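Local atomic coordinates of hemolysin BL lytic component L1 (PDB entry 7NMQ), a protein that serves as one lytic component of the Bacillus cereus haemolysin BL enterotoxin, an alpha-helical pore-forming toxin, and probably helps to breach host cell membranes. Residues A[207-218]-A[353-364]. Numbering follows the deposited sequence.
Sequences ILVIAAIGGAVV and DAEFISKDIAFK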
loop_
_atom_site.group_PDB
_atom_site.type_symbol
_atom_site.label_atom_id
_atom_site.label_comp_id
_atom_site.label_asym_id
_atom_site.label_seq_id
_atom_site.Cartn_x
_atom_site.Cartn_y
_atom_site.Cartn_z
ATOM N N ILE A 207 -10.998 5.410 -1.605
ATOM C CA ILE A 207 -10.937 5.582 -0.128
ATOM C C ILE A 207 -12.139 4.892 0.504
ATOM O O ILE A 207 -11.983 4.347 1.618
ATOM C CB ILE A 207 -10.830 7.073 0.223
ATOM C CG1 ILE A 207 -9.503 7.676 -0.235
ATOM C CG2 ILE A 207 -11.158 7.348 1.666
ATOM C CD1 ILE A 207 -8.278 6.980 0.143
ATOM N N LEU A 208 -13.310 4.964 -0.121
ATOM C CA LEU A 208 -14.501 4.298 0.464
ATOM C C LEU A 208 -14.280 2.782 0.495
ATOM O O LEU A 208 -14.645 2.129 1.505
ATOM C CB LEU A 208 -15.741 4.624 -0.348
ATOM C CG LEU A 208 -16.242 6.059 -0.202
ATOM C CD1 LEU A 208 -17.286 6.399 -1.257
ATOM C CD2 LEU A 208 -16.802 6.292 1.175
ATOM N N VAL A 209 -13.672 2.237 -0.555
ATOM C CA VAL A 209 -13.438 0.767 -0.642
ATOM C C VAL A 209 -12.385 0.391 0.394
ATOM O O VAL A 209 -12.588 -0.592 1.155
ATOM C CB VAL A 209 -13.053 0.312 -2.044
ATOM C CG1 VAL A 209 -12.657 -1.152 -2.027
ATOM C CG2 VAL A 209 -14.154 0.634 -3.054
ATOM N N ILE A 210 -11.293 1.139 0.460
ATOM C CA ILE A 210 -10.244 0.863 1.475
ATOM C C ILE A 210 -10.854 0.865 2.877
ATOM O O ILE A 210 -10.504 -0.017 3.679
ATOM C CB ILE A 210 -9.102 1.872 1.351
ATOM C CG1 ILE A 210 -8.344 1.658 0.043
ATOM C CG2 ILE A 210 -8.214 1.797 2.595
ATOM C CD1 ILE A 210 -7.426 2.812 -0.334
ATOM N N ALA A 211 -11.680 1.836 3.210
ATOM C CA ALA A 211 -12.250 1.925 4.578
ATOM C C ALA A 211 -13.155 0.718 4.808
ATOM O O ALA A 211 -13.100 0.131 5.908
ATOM C CB ALA A 211 -13.010 3.199 4.786
ATOM N N ALA A 212 -13.968 0.365 3.833
ATOM C CA ALA A 212 -14.923 -0.774 3.991
ATOM C C ALA A 212 -14.161 -2.071 4.190
ATOM O O ALA A 212 -14.512 -2.853 5.075
ATOM C CB ALA A 212 -15.807 -0.862 2.772
ATOM N N ILE A 213 -13.137 -2.293 3.400
ATOM C CA ILE A 213 -12.353 -3.548 3.542
ATOM C C ILE A 213 -11.605 -3.508 4.855
ATOM O O ILE A 213 -11.678 -4.510 5.604
ATOM C CB ILE A 213 -11.390 -3.712 2.361
ATOM C CG1 ILE A 213 -12.174 -3.929 1.069
ATOM C CG2 ILE A 213 -10.408 -4.859 2.677
ATOM C CD1 ILE A 213 -11.325 -3.973 -0.178
ATOM N N GLY A 214 -10.853 -2.450 5.135
ATOM C CA GLY A 214 -10.034 -2.425 6.361
ATOM C C GLY A 214 -10.904 -2.666 7.576
ATOM O O GLY A 214 -10.484 -3.438 8.466
ATOM N N GLY A 215 -12.089 -2.053 7.624
ATOM C CA GLY A 215 -12.965 -2.140 8.788
ATOM C C GLY A 215 -13.559 -3.529 8.961
ATOM O O GLY A 215 -13.982 -3.796 10.075
ATOM N N ALA A 216 -13.560 -4.354 7.922
ATOM C CA ALA A 216 -14.222 -5.674 7.885
ATOM C C ALA A 216 -13.193 -6.795 7.955
ATOM O O ALA A 216 -13.630 -7.960 8.042
ATOM C CB ALA A 216 -15.090 -5.796 6.677
ATOM N N VAL A 217 -11.905 -6.518 7.914
ATOM C CA VAL A 217 -10.883 -7.598 7.934
ATOM C C VAL A 217 -10.852 -8.279 9.287
ATOM O O VAL A 217 -10.807 -7.619 10.329
ATOM C CB VAL A 217 -9.481 -7.088 7.582
ATOM C CG1 VAL A 217 -8.405 -8.074 7.975
ATOM C CG2 VAL A 217 -9.427 -6.775 6.109
ATOM N N VAL A 218 -10.846 -9.608 9.235
ATOM C CA VAL A 218 -10.530 -10.443 10.411
ATOM C C VAL A 218 -9.391 -11.378 10.001
ATOM O O VAL A 218 -9.317 -11.731 8.831
ATOM C CB VAL A 218 -11.754 -11.225 10.904
ATOM C CG1 VAL A 218 -12.776 -10.279 11.502
ATOM C CG2 VAL A 218 -12.360 -12.171 9.892
ATOM N N ASP A 353 -9.387 13.377 0.808
ATOM C CA ASP A 353 -8.845 12.043 0.446
ATOM C C ASP A 353 -7.380 11.922 0.895
ATOM O O ASP A 353 -6.955 10.844 1.371
ATOM C CB ASP A 353 -9.112 11.797 -1.031
ATOM C CG ASP A 353 -10.592 11.488 -1.267
ATOM O OD1 ASP A 353 -11.274 10.966 -0.316
ATOM O OD2 ASP A 353 -11.076 11.789 -2.349
ATOM N N ALA A 354 -6.578 12.973 0.709
ATOM C CA ALA A 354 -5.198 12.995 1.227
ATOM C C ALA A 354 -5.234 12.834 2.745
ATOM O O ALA A 354 -4.382 12.128 3.306
ATOM C CB ALA A 354 -4.478 14.253 0.816
ATOM N N GLU A 355 -6.181 13.492 3.402
ATOM C CA GLU A 355 -6.302 13.444 4.866
ATOM C C GLU A 355 -6.538 11.967 5.250
ATOM O O GLU A 355 -5.907 11.457 6.207
ATOM C CB GLU A 355 -7.469 14.326 5.279
ATOM C CG GLU A 355 -7.781 14.233 6.732
ATOM C CD GLU A 355 -6.877 15.004 7.659
ATOM O OE1 GLU A 355 -6.334 16.025 7.221
ATOM O OE2 GLU A 355 -6.787 14.606 8.855
ATOM N N PHE A 356 -7.411 11.270 4.526
ATOM C CA PHE A 356 -7.711 9.840 4.793
ATOM C C PHE A 356 -6.437 9.010 4.719
ATOM O O PHE A 356 -6.170 8.201 5.652
ATOM C CB PHE A 356 -8.779 9.295 3.861
ATOM C CG PHE A 356 -9.057 7.839 4.127
ATOM C CD1 PHE A 356 -8.241 6.849 3.600
ATOM C CD2 PHE A 356 -10.095 7.455 4.964
ATOM C CE1 PHE A 356 -8.515 5.498 3.823
ATOM C CE2 PHE A 356 -10.358 6.114 5.201
ATOM C CZ PHE A 356 -9.564 5.130 4.631
ATOM N N ILE A 357 -5.657 9.208 3.662
ATOM C CA ILE A 357 -4.448 8.363 3.448
ATOM C C ILE A 357 -3.401 8.664 4.522
ATOM O O ILE A 357 -2.541 7.787 4.808
ATOM C CB ILE A 357 -3.899 8.530 2.017
ATOM C CG1 ILE A 357 -4.945 8.001 1.044
ATOM C CG2 ILE A 357 -2.543 7.849 1.838
ATOM C CD1 ILE A 357 -4.657 8.224 -0.386
ATOM N N SER A 358 -3.400 9.867 5.079
ATOM C CA SER A 358 -2.419 10.300 6.093
ATOM C C SER A 358 -2.672 9.656 7.459
ATOM O O SER A 358 -1.864 9.901 8.369
ATOM C CB SER A 358 -2.414 11.790 6.259
ATOM O OG SER A 358 -3.545 12.280 6.949
ATOM N N LYS A 359 -3.791 8.945 7.630
ATOM C CA LYS A 359 -4.185 8.392 8.949
ATOM C C LYS A 359 -4.356 6.886 8.806
ATOM O O LYS A 359 -4.619 6.423 7.705
ATOM C CB LYS A 359 -5.483 9.050 9.387
ATOM C CG LYS A 359 -5.297 10.499 9.794
ATOM C CD LYS A 359 -6.529 11.118 10.311
ATOM C CE LYS A 359 -7.454 11.601 9.215
ATOM N NZ LYS A 359 -8.345 12.675 9.722
ATOM N N ASP A 360 -4.144 6.148 9.884
ATOM C CA ASP A 360 -4.299 4.695 9.771
ATOM C C ASP A 360 -5.657 4.356 9.177
ATOM O O ASP A 360 -6.678 4.916 9.598
ATOM C CB ASP A 360 -4.190 4.018 11.129
ATOM C CG ASP A 360 -2.764 3.901 11.623
ATOM O OD1 ASP A 360 -1.838 4.091 10.806
ATOM O OD2 ASP A 360 -2.602 3.623 12.843
ATOM N N ILE A 361 -5.670 3.333 8.332
ATOM C CA ILE A 361 -6.941 2.665 7.980
ATOM C C ILE A 361 -7.495 2.014 9.243
ATOM O O ILE A 361 -6.745 1.339 9.982
ATOM C CB ILE A 361 -6.702 1.640 6.870
ATOM C CG1 ILE A 361 -6.090 2.298 5.629
ATOM C CG2 ILE A 361 -7.986 0.886 6.564
ATOM C CD1 ILE A 361 -5.409 1.309 4.756
ATOM N N ALA A 362 -8.770 2.213 9.534
ATOM C CA ALA A 362 -9.374 1.670 10.773
ATOM C C ALA A 362 -9.630 0.186 10.567
ATOM O O ALA A 362 -10.551 -0.163 9.827
ATOM C CB ALA A 362 -10.629 2.428 11.085
ATOM N N PHE A 363 -8.765 -0.620 11.164
ATOM C CA PHE A 363 -8.957 -2.070 11.368
ATOM C C PHE A 363 -9.472 -2.287 12.788
ATOM O O PHE A 363 -9.398 -1.384 13.626
ATOM C CB PHE A 363 -7.619 -2.794 11.224
ATOM C CG PHE A 363 -7.124 -2.968 9.807
ATOM C CD1 PHE A 363 -6.567 -1.940 9.070
ATOM C CD2 PHE A 363 -7.136 -4.227 9.245
ATOM C CE1 PHE A 363 -6.085 -2.167 7.791
ATOM C CE2 PHE A 363 -6.632 -4.461 7.985
ATOM C CZ PHE A 363 -6.155 -3.418 7.234
ATOM N N LYS A 364 -9.932 -3.497 13.056
ATOM C CA LYS A 364 -10.305 -3.910 14.430
ATOM C C LYS A 364 -9.081 -3.860 15.347
ATOM O O LYS A 364 -7.972 -4.252 14.895
ATOM C CB LYS A 364 -10.917 -5.301 14.340
ATOM C CG LYS A 364 -12.267 -5.250 13.657
ATOM C CD LYS A 364 -12.804 -6.552 13.125
ATOM C CE LYS A 364 -13.971 -6.289 12.196
ATOM N NZ LYS A 364 -15.006 -5.455 12.873
HETATM O O HOH W 1 -12.235 1.243 8.293
HETATM O O HOH W 2 -10.168 -5.000 10.672
#
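The carbonyl oxygen of G214 gathers several partners: a water donates to G214 O at 2.7 Å and accepts from K364 N, V217 N adds a weak bond, and F363 CA makes a CA-H...O contact. That water also donates to V217 O, tying the junction of helix 203-216 and strand 217-222 to the C-terminal tail. A second water donates to both A211 O and A362 O. Glycine suits 214 because a CB would run into I361 CG2; without one, CA lies over the F363 ring, 4.1 Å from its centroid. V217 CB approaches that ring obliquely. The long aliphatic chain of K364 lets CE reach G215 O at 3.3 Å. In this ClyA-like helical toxin, 207-218 belongs to a predicted membrane-spanning segment, packed here on the end of helix 330-357 and the tail beyond, with L26 of helix 10-33 touching V217 and F363. Toward the segment's N-terminal end, chi1 of -67° sets I207 CG1 beside the backbone N and leaves CG2 anti to it, over one face of F356, 3.4 Å from the centroid. Branching also sends I207 CD1 to I357 CG1 at 3.6 Å. The flat F356 ring offers its edge to I210 CG2, which meets I361 CD1 at 3.6 Å, the two isoleucines crossing almost perpendicularly.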